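Local coordinates for SCARECROW-LIKE protein 7 (Oryza sativa Japonica Group, PDB 5HYZ) that binds DNA in vitro through its GRAS domain and probably acts as a transcription factor in plant development and abiotic stress resistance, at residues N257-V271 and S360-S372. Numbering follows the deposited sequence.
Sequences NALSYYRSLFESLDV and SLAWEKRPLLTVS
W363 lays one face of its indole on helix 257-271. CB of S268 makes a CH-pi contact over the six-membered ring, 3.8 Å from its centroid and 19° off the normal, and the backbone O of S264 lies over the same face, beside CD1 of the five-membered ring. With CG anti to the backbone N (chi1 178°), the indole reaches from the end of strand 360-363 along the helix, and its CH2 meets CG2 of V271 at 3.9 Å. L368 fills the other tight part: its CD2 sits 3.6 Å from CB of S264 and 3.8 Å from CD1 of Y261, while its CD1 touches CD2 of L265.

The pyrrole N-H edge of the indole is the polar, wetter side, next to exposed E364. NE1 of W363 donates to OE1 of E267 (3.1 Å), nearly in the ring plane but on the anti side of the carboxylate. A water links OG of S264 to the backbone O of W363. R366 bends at chi2, carrying NH2 to 3.6 Å from CB of Y261, its guanidinium steeply inclined to the tyrosine ring.

The helix crosses the type I' hairpin of the SAW region almost perpendicularly, 76° from strand 360-363. The rings of Y349, from strand 349-354, and W363 meet edge-to-face, strand 236-242 pairs with strand 366-374, and helices 39-57 and 278-296 pack against other side chains of helix 251-272.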
ATOM      1  N   ASN A 257      24.767 -17.549   9.040  1.00 19.79           N
ATOM      2  CA  ASN A 257      23.764 -16.548   9.429  1.00 17.95           C
ATOM      3  C   ASN A 257      23.238 -15.821   8.174  1.00 17.65           C
ATOM      4  O   ASN A 257      22.043 -15.625   7.966  1.00 16.95           O
ATOM      5  CB  ASN A 257      24.418 -15.544  10.393  1.00 16.69           C
ATOM      6  CG  ASN A 257      24.752 -16.153  11.762  1.00 19.85           C
ATOM      7  OD1 ASN A 257      24.343 -17.266  12.046  1.00 21.71           O
ATOM      8  ND2 ASN A 257      25.531 -15.440  12.587  1.00 18.58           N
ATOM      9  N   ALA A 258      24.189 -15.382   7.357  1.00 17.29           N
ATOM     10  CA  ALA A 258      23.870 -14.659   6.128  1.00 19.62           C
ATOM     11  C   ALA A 258      23.070 -15.539   5.187  1.00 18.30           C
ATOM     12  O   ALA A 258      22.093 -15.091   4.600  1.00 17.91           O
ATOM     13  CB  ALA A 258      25.187 -14.116   5.438  1.00 18.24           C
ATOM     14  N   LEU A 259      23.472 -16.798   5.038  1.00 18.54           N
ATOM     15  CA  LEU A 259      22.762 -17.680   4.103  1.00 19.56           C
ATOM     16  C   LEU A 259      21.313 -17.879   4.511  1.00 20.46           C
ATOM     17  O   LEU A 259      20.410 -17.820   3.697  1.00 19.78           O
ATOM     18  CB  LEU A 259      23.462 -19.039   3.984  1.00 20.24           C
ATOM     19  CG  LEU A 259      22.933 -19.890   2.828  1.00 21.83           C
ATOM     20  CD1 LEU A 259      23.331 -19.270   1.476  1.00 20.91           C
ATOM     21  CD2 LEU A 259      23.489 -21.291   2.985  1.00 25.01           C
ATOM     22  N   SER A 260      21.081 -18.063   5.807  1.00 21.11           N
ATOM     23  CA  SER A 260      19.703 -18.237   6.271  1.00 20.72           C
ATOM     24  C   SER A 260      18.838 -16.956   6.101  1.00 23.39           C
ATOM     25  O   SER A 260      17.684 -16.974   5.611  1.00 20.53           O
ATOM     26  CB  SER A 260      19.730 -18.660   7.743  1.00 23.58           C
ATOM     27  OG  SER A 260      18.428 -18.510   8.263  1.00 33.20           O
ATOM     28  N   TYR A 261      19.429 -15.832   6.492  1.00 19.59           N
ATOM     29  CA  TYR A 261      18.782 -14.527   6.321  1.00 20.07           C
ATOM     30  C   TYR A 261      18.415 -14.217   4.846  1.00 20.35           C
ATOM     31  O   TYR A 261      17.253 -13.896   4.475  1.00 19.00           O
ATOM     32  CB  TYR A 261      19.718 -13.472   6.900  1.00 17.83           C
ATOM     33  CG  TYR A 261      19.303 -12.045   6.670  1.00 17.47           C
ATOM     34  CD1 TYR A 261      18.235 -11.443   7.375  1.00 23.55           C
ATOM     35  CD2 TYR A 261      19.992 -11.286   5.781  1.00 23.45           C
ATOM     36  CE1 TYR A 261      17.893 -10.112   7.100  1.00 20.53           C
ATOM     37  CE2 TYR A 261      19.666  -9.973   5.545  1.00 27.50           C
ATOM     38  CZ  TYR A 261      18.628  -9.408   6.193  1.00 21.86           C
ATOM     39  OH  TYR A 261      18.432  -8.089   5.831  1.00 33.48           O
ATOM     40  N   TYR A 262      19.412 -14.325   3.968  1.00 17.61           N
ATOM     41  CA  TYR A 262      19.149 -14.027   2.564  1.00 17.95           C
ATOM     42  C   TYR A 262      18.237 -15.083   1.920  1.00 18.30           C
ATOM     43  O   TYR A 262      17.507 -14.773   0.987  1.00 18.67           O
ATOM     44  CB  TYR A 262      20.491 -13.857   1.802  1.00 16.25           C
ATOM     45  CG  TYR A 262      21.022 -12.455   2.037  1.00 16.48           C
ATOM     46  CD1 TYR A 262      20.401 -11.355   1.446  1.00 18.22           C
ATOM     47  CD2 TYR A 262      22.082 -12.224   2.927  1.00 16.46           C
ATOM     48  CE1 TYR A 262      20.830 -10.071   1.726  1.00 19.05           C
ATOM     49  CE2 TYR A 262      22.528 -10.970   3.175  1.00 20.58           C
ATOM     50  CZ  TYR A 262      21.876  -9.883   2.571  1.00 20.85           C
ATOM     51  OH  TYR A 262      22.273  -8.606   2.845  1.00 21.43           O
ATOM     52  N   ARG A 263      18.248 -16.317   2.416  1.00 18.84           N
ATOM     53  CA  ARG A 263      17.285 -17.302   1.892  1.00 22.03           C
ATOM     54  C   ARG A 263      15.855 -16.798   2.091  1.00 21.45           C
ATOM     55  O   ARG A 263      15.047 -16.799   1.157  1.00 22.07           O
ATOM     56  CB  ARG A 263      17.443 -18.666   2.580  1.00 25.12           C
ATOM     57  CG  ARG A 263      16.592 -19.750   1.896  1.00 27.65           C
ATOM     58  CD  ARG A 263      16.430 -21.028   2.704  1.00 35.31           C
ATOM     59  NE  ARG A 263      15.610 -20.826   3.897  1.00 51.43           N
ATOM     60  CZ  ARG A 263      15.315 -21.781   4.783  1.00 59.47           C
ATOM     61  NH1 ARG A 263      15.760 -23.035   4.623  1.00 56.53           N
ATOM     62  NH2 ARG A 263      14.565 -21.477   5.840  1.00 62.96           N
ATOM     63  N   SER A 264      15.564 -16.302   3.295  1.00 21.50           N
ATOM     64  CA  SER A 264      14.219 -15.720   3.519  1.00 23.84           C
ATOM     65  C   SER A 264      13.933 -14.529   2.601  1.00 21.88           C
ATOM     66  O   SER A 264      12.843 -14.477   1.985  1.00 22.31           O
ATOM     67  CB  SER A 264      14.044 -15.301   4.996  1.00 23.86           C
ATOM     68  OG  SER A 264      14.364 -16.391   5.823  1.00 29.15           O
ATOM     69  N   LEU A 265      14.875 -13.574   2.485  1.00 21.99           N
ATOM     70  CA  LEU A 265      14.667 -12.443   1.565  1.00 20.93           C
ATOM     71  C   LEU A 265      14.405 -12.881   0.102  1.00 24.40           C
ATOM     72  O   LEU A 265      13.493 -12.361  -0.599  1.00 23.78           O
ATOM     73  CB  LEU A 265      15.864 -11.482   1.540  1.00 20.92           C
ATOM     74  CG  LEU A 265      16.004 -10.599   2.783  1.00 27.25           C
ATOM     75  CD1 LEU A 265      17.313  -9.848   2.724  1.00 23.72           C
ATOM     76  CD2 LEU A 265      14.798  -9.638   2.840  1.00 23.74           C
ATOM     77  N   PHE A 266      15.242 -13.807  -0.379  1.00 25.02           N
ATOM     78  CA  PHE A 266      15.101 -14.295  -1.768  1.00 22.78           C
ATOM     79  C   PHE A 266      13.754 -14.961  -1.976  1.00 22.96           C
ATOM     80  O   PHE A 266      13.127 -14.750  -3.028  1.00 25.43           O
ATOM     81  CB  PHE A 266      16.249 -15.271  -2.138  1.00 22.78           C
ATOM     82  CG  PHE A 266      17.498 -14.560  -2.627  1.00 23.44           C
ATOM     83  CD1 PHE A 266      18.192 -13.683  -1.797  1.00 20.63           C
ATOM     84  CD2 PHE A 266      17.982 -14.773  -3.916  1.00 24.10           C
ATOM     85  CE1 PHE A 266      19.328 -13.019  -2.242  1.00 22.71           C
ATOM     86  CE2 PHE A 266      19.116 -14.125  -4.373  1.00 24.80           C
ATOM     87  CZ  PHE A 266      19.800 -13.258  -3.549  1.00 27.37           C
ATOM     88  N   GLU A 267      13.320 -15.768  -1.005  1.00 20.44           N
ATOM     89  CA  GLU A 267      12.008 -16.407  -1.093  1.00 24.84           C
ATOM     90  C   GLU A 267      10.852 -15.380  -1.128  1.00 26.33           C
ATOM     91  O   GLU A 267       9.891 -15.519  -1.915  1.00 24.23           O
ATOM     92  CB  GLU A 267      11.797 -17.368   0.047  1.00 23.32           C
ATOM     93  CG  GLU A 267      12.574 -18.658  -0.072  1.00 33.34           C
ATOM     94  CD  GLU A 267      12.433 -19.551   1.156  1.00 47.18           C
ATOM     95  OE1 GLU A 267      11.447 -19.331   1.918  1.00 48.61           O
ATOM     96  OE2 GLU A 267      13.296 -20.465   1.373  1.00 42.30           O
ATOM     97  N   SER A 268      10.951 -14.337  -0.302  1.00 24.28           N
ATOM     98  CA  SER A 268       9.890 -13.299  -0.338  1.00 23.40           C
ATOM     99  C   SER A 268       9.870 -12.540  -1.681  1.00 27.64           C
ATOM    100  O   SER A 268       8.823 -12.093  -2.140  1.00 25.96           O
ATOM    101  CB  SER A 268      10.061 -12.349   0.845  1.00 24.42           C
ATOM    102  OG  SER A 268      11.129 -11.465   0.649  1.00 25.10           O
ATOM    103  N   LEU A 269      11.015 -12.408  -2.339  1.00 23.39           N
ATOM    104  CA  LEU A 269      10.978 -11.829  -3.685  1.00 24.54           C
ATOM    105  C   LEU A 269      10.293 -12.771  -4.668  1.00 27.01           C
ATOM    106  O   LEU A 269       9.629 -12.314  -5.603  1.00 26.85           O
ATOM    107  CB  LEU A 269      12.390 -11.515  -4.206  1.00 25.53           C
ATOM    108  CG  LEU A 269      13.147 -10.334  -3.601  1.00 32.04           C
ATOM    109  CD1 LEU A 269      14.350  -9.960  -4.476  1.00 25.43           C
ATOM    110  CD2 LEU A 269      12.224  -9.153  -3.417  1.00 31.28           C
ATOM    111  N   ASP A 270      10.501 -14.071  -4.476  1.00 27.40           N
ATOM    112  CA  ASP A 270       9.980 -15.071  -5.418  1.00 28.44           C
ATOM    113  C   ASP A 270       8.471 -15.103  -5.445  1.00 32.12           C
ATOM    114  O   ASP A 270       7.850 -15.397  -6.475  1.00 33.04           O
ATOM    115  CB  ASP A 270      10.461 -16.472  -5.048  1.00 27.69           C
ATOM    116  CG  ASP A 270      10.200 -17.487  -6.153  1.00 32.71           C
ATOM    117  OD1 ASP A 270      10.546 -17.185  -7.304  1.00 34.11           O
ATOM    118  OD2 ASP A 270       9.637 -18.567  -5.865  1.00 35.35           O
ATOM    119  N   VAL A 271       7.865 -14.895  -4.282  1.00 30.07           N
ATOM    120  CA  VAL A 271       6.409 -14.947  -4.261  1.00 28.37           C
ATOM    121  C   VAL A 271       5.839 -13.667  -4.879  1.00 31.98           C
ATOM    122  O   VAL A 271       4.711 -13.657  -5.389  1.00 29.69           O
ATOM    123  CB  VAL A 271       5.888 -15.198  -2.796  1.00 26.75           C
ATOM    124  CG1 VAL A 271       4.399 -15.046  -2.710  1.00 29.67           C
ATOM    125  CG2 VAL A 271       6.271 -16.591  -2.333  1.00 30.09           C
ATOM    126  N   SER A 360       9.378  -7.583  15.224  1.00 11.31           N
ATOM    127  CA  SER A 360      10.074  -7.885  13.985  1.00 13.15           C
ATOM    128  C   SER A 360       9.115  -8.438  12.950  1.00 15.56           C
ATOM    129  O   SER A 360       8.198  -9.238  13.283  1.00 17.58           O
ATOM    130  CB  SER A 360      11.217  -8.888  14.282  1.00 17.05           C
ATOM    131  OG  SER A 360      11.994  -9.120  13.135  1.00 23.38           O
ATOM    132  N   LEU A 361       9.350  -8.074  11.698  1.00 15.30           N
ATOM    133  CA  LEU A 361       8.617  -8.627  10.580  1.00 12.64           C
ATOM    134  C   LEU A 361       9.422  -9.830  10.138  1.00 16.78           C
ATOM    135  O   LEU A 361      10.631  -9.742   9.905  1.00 15.02           O
ATOM    136  CB  LEU A 361       8.468  -7.610   9.463  1.00 12.86           C
ATOM    137  CG  LEU A 361       7.948  -8.071   8.117  1.00 16.68           C
ATOM    138  CD1 LEU A 361       6.501  -8.566   8.354  1.00 17.15           C
ATOM    139  CD2 LEU A 361       7.984  -6.938   7.077  1.00 20.05           C
ATOM    140  N   ALA A 362       8.722 -10.973  10.107  1.00 13.43           N
ATOM    141  CA  ALA A 362       9.324 -12.262   9.798  1.00 14.23           C
ATOM    142  C   ALA A 362       8.814 -12.905   8.523  1.00 17.57           C
ATOM    143  O   ALA A 362       7.695 -12.637   8.086  1.00 15.97           O
ATOM    144  CB  ALA A 362       9.071 -13.213  11.006  1.00 13.50           C
ATOM    145  N   TRP A 363       9.652 -13.758   7.924  1.00 17.45           N
ATOM    146  CA  TRP A 363       9.251 -14.581   6.781  1.00 16.06           C
ATOM    147  C   TRP A 363       9.361 -16.046   7.208  1.00 19.60           C
ATOM    148  O   TRP A 363      10.427 -16.451   7.669  1.00 16.90           O
ATOM    149  CB  TRP A 363      10.146 -14.320   5.552  1.00 17.07           C
ATOM    150  CG  TRP A 363       9.756 -15.207   4.402  1.00 20.29           C
ATOM    151  CD1 TRP A 363      10.321 -16.425   4.090  1.00 24.18           C
ATOM    152  CD2 TRP A 363       8.725 -14.973   3.405  1.00 19.46           C
ATOM    153  NE1 TRP A 363       9.714 -16.949   2.973  1.00 23.31           N
ATOM    154  CE2 TRP A 363       8.745 -16.084   2.521  1.00 23.31           C
ATOM    155  CE3 TRP A 363       7.823 -13.926   3.150  1.00 18.57           C
ATOM    156  CZ2 TRP A 363       7.878 -16.185   1.434  1.00 23.45           C
ATOM    157  CZ3 TRP A 363       6.975 -14.025   2.083  1.00 20.52           C
ATOM    158  CH2 TRP A 363       7.003 -15.150   1.230  1.00 22.89           C
ATOM    159  N   GLU A 364       8.250 -16.797   7.110  1.00 18.69           N
ATOM    160  CA  GLU A 364       8.252 -18.202   7.603  1.00 23.53           C
ATOM    161  C   GLU A 364       8.828 -18.295   9.019  1.00 23.38           C
ATOM    162  O   GLU A 364       9.681 -19.133   9.314  1.00 24.75           O
ATOM    163  CB  GLU A 364       9.039 -19.108   6.636  1.00 28.07           C
ATOM    164  CG  GLU A 364       8.417 -20.497   6.485  1.00 44.27           C
ATOM    165  CD  GLU A 364       8.756 -21.097   5.131  1.00 57.99           C
ATOM    166  OE1 GLU A 364       7.837 -21.217   4.284  1.00 57.99           O
ATOM    167  OE2 GLU A 364       9.952 -21.410   4.905  1.00 55.70           O
ATOM    168  N   LYS A 365       8.365 -17.381   9.861  1.00 18.42           N
ATOM    169  CA  LYS A 365       8.709 -17.262  11.272  1.00 17.31           C
ATOM    170  C   LYS A 365      10.151 -16.887  11.591  1.00 17.16           C
ATOM    171  O   LYS A 365      10.512 -16.849  12.761  1.00 20.84           O
ATOM    172  CB  LYS A 365       8.329 -18.560  11.989  1.00 26.35           C
ATOM    173  CG  LYS A 365       6.837 -18.847  11.742  1.00 26.67           C
ATOM    174  CD  LYS A 365       6.186 -19.645  12.893  1.00 38.23           C
ATOM    175  CE  LYS A 365       4.767 -20.104  12.487  1.00 49.30           C
ATOM    176  NZ  LYS A 365       3.924 -18.953  11.979  1.00 53.23           N
ATOM    177  N   ARG A 366      10.914 -16.506  10.587  1.00 17.15           N
ATOM    178  CA  ARG A 366      12.277 -16.027  10.769  1.00 20.19           C
ATOM    179  C   ARG A 366      12.276 -14.484  10.717  1.00 17.57           C
ATOM    180  O   ARG A 366      11.975 -13.934   9.683  1.00 17.73           O
ATOM    181  CB  ARG A 366      13.168 -16.628   9.664  1.00 21.94           C
ATOM    182  CG  ARG A 366      14.451 -15.883   9.129  1.00 41.75           C
ATOM    183  CD  ARG A 366      15.295 -15.241  10.188  1.00 42.78           C
ATOM    184  NE  ARG A 366      16.695 -14.974   9.841  1.00 46.16           N
ATOM    185  CZ  ARG A 366      17.437 -14.165  10.595  1.00 48.63           C
ATOM    186  NH1 ARG A 366      16.855 -13.568  11.647  1.00 46.49           N
ATOM    187  NH2 ARG A 366      18.723 -13.936  10.335  1.00 30.34           N
ATOM    188  N   PRO A 367      12.627 -13.842  11.816  1.00 16.42           N
ATOM    189  CA  PRO A 367      12.631 -12.370  11.918  1.00 14.71           C
ATOM    190  C   PRO A 367      13.574 -11.793  10.875  1.00 17.46           C
ATOM    191  O   PRO A 367      14.699 -12.297  10.786  1.00 17.63           O
ATOM    192  CB  PRO A 367      13.162 -12.112  13.344  1.00 17.81           C
ATOM    193  CG  PRO A 367      12.940 -13.375  14.081  1.00 28.44           C
ATOM    194  CD  PRO A 367      12.927 -14.496  13.104  1.00 24.42           C
ATOM    195  N   LEU A 368      13.160 -10.766  10.125  1.00 16.52           N
ATOM    196  CA  LEU A 368      14.024 -10.185   9.115  1.00 14.64           C
ATOM    197  C   LEU A 368      14.305  -8.723   9.359  1.00 13.74           C
ATOM    198  O   LEU A 368      15.434  -8.255   9.102  1.00 15.84           O
ATOM    199  CB  LEU A 368      13.415 -10.305   7.724  1.00 17.29           C
ATOM    200  CG  LEU A 368      13.272 -11.722   7.181  1.00 26.59           C
ATOM    201  CD1 LEU A 368      12.731 -11.674   5.775  1.00 20.68           C
ATOM    202  CD2 LEU A 368      14.629 -12.508   7.238  1.00 22.58           C
ATOM    203  N   LEU A 369      13.286  -8.003   9.819  1.00 15.03           N
ATOM    204  CA  LEU A 369      13.453  -6.492   9.970  1.00 12.72           C
ATOM    205  C   LEU A 369      12.858  -6.138  11.313  1.00 16.53           C
ATOM    206  O   LEU A 369      11.671  -6.401  11.555  1.00 15.71           O
ATOM    207  CB  LEU A 369      12.723  -5.730   8.861  1.00 15.20           C
ATOM    208  CG  LEU A 369      13.259  -4.303   8.636  1.00 23.21           C
ATOM    209  CD1 LEU A 369      12.596  -3.744   7.404  1.00 27.26           C
ATOM    210  CD2 LEU A 369      12.946  -3.399   9.770  1.00 22.77           C
ATOM    211  N   THR A 370      13.653  -5.588  12.211  1.00 13.17           N
ATOM    212  CA  THR A 370      13.231  -5.371  13.592  1.00 13.15           C
ATOM    213  C   THR A 370      13.150  -3.894  13.947  1.00 15.17           C
ATOM    214  O   THR A 370      14.062  -3.126  13.615  1.00 14.70           O
ATOM    215  CB  THR A 370      14.230  -6.095  14.487  1.00 17.77           C
ATOM    216  OG1 THR A 370      14.262  -7.463  14.021  1.00 16.72           O
ATOM    217  CG2 THR A 370      13.861  -6.055  15.929  1.00 17.54           C
ATOM    218  N   VAL A 371      12.107  -3.500  14.667  1.00 12.17           N
ATOM    219  CA  VAL A 371      11.930  -2.103  15.035  1.00 10.05           C
ATOM    220  C   VAL A 371      11.858  -2.038  16.547  1.00 12.79           C
ATOM    221  O   VAL A 371      11.293  -2.934  17.201  1.00 13.44           O
ATOM    222  CB  VAL A 371      10.637  -1.519  14.420  1.00 12.74           C
ATOM    223  CG1 VAL A 371      10.374  -0.076  14.962  1.00 16.90           C
ATOM    224  CG2 VAL A 371      10.856  -1.379  12.872  1.00 17.01           C
ATOM    225  N   SER A 372      12.443  -0.998  17.138  1.00 11.43           N
ATOM    226  CA  SER A 372      12.385  -0.800  18.590  1.00 10.66           C
ATOM    227  C   SER A 372      12.451   0.690  18.905  1.00 13.20           C
ATOM    228  O   SER A 372      12.852   1.498  18.053  1.00 12.72           O
ATOM    229  CB  SER A 372      13.545  -1.528  19.306  1.00 13.90           C
ATOM    230  OG  SER A 372      14.775  -1.209  18.675  1.00 13.53           O
TER
HETATM  231  O   HOH W   1      12.431 -18.184   6.396  1.00 31.65           O
HETATM  232  O   HOH W   2       9.104 -19.757   1.579  1.00 42.13           O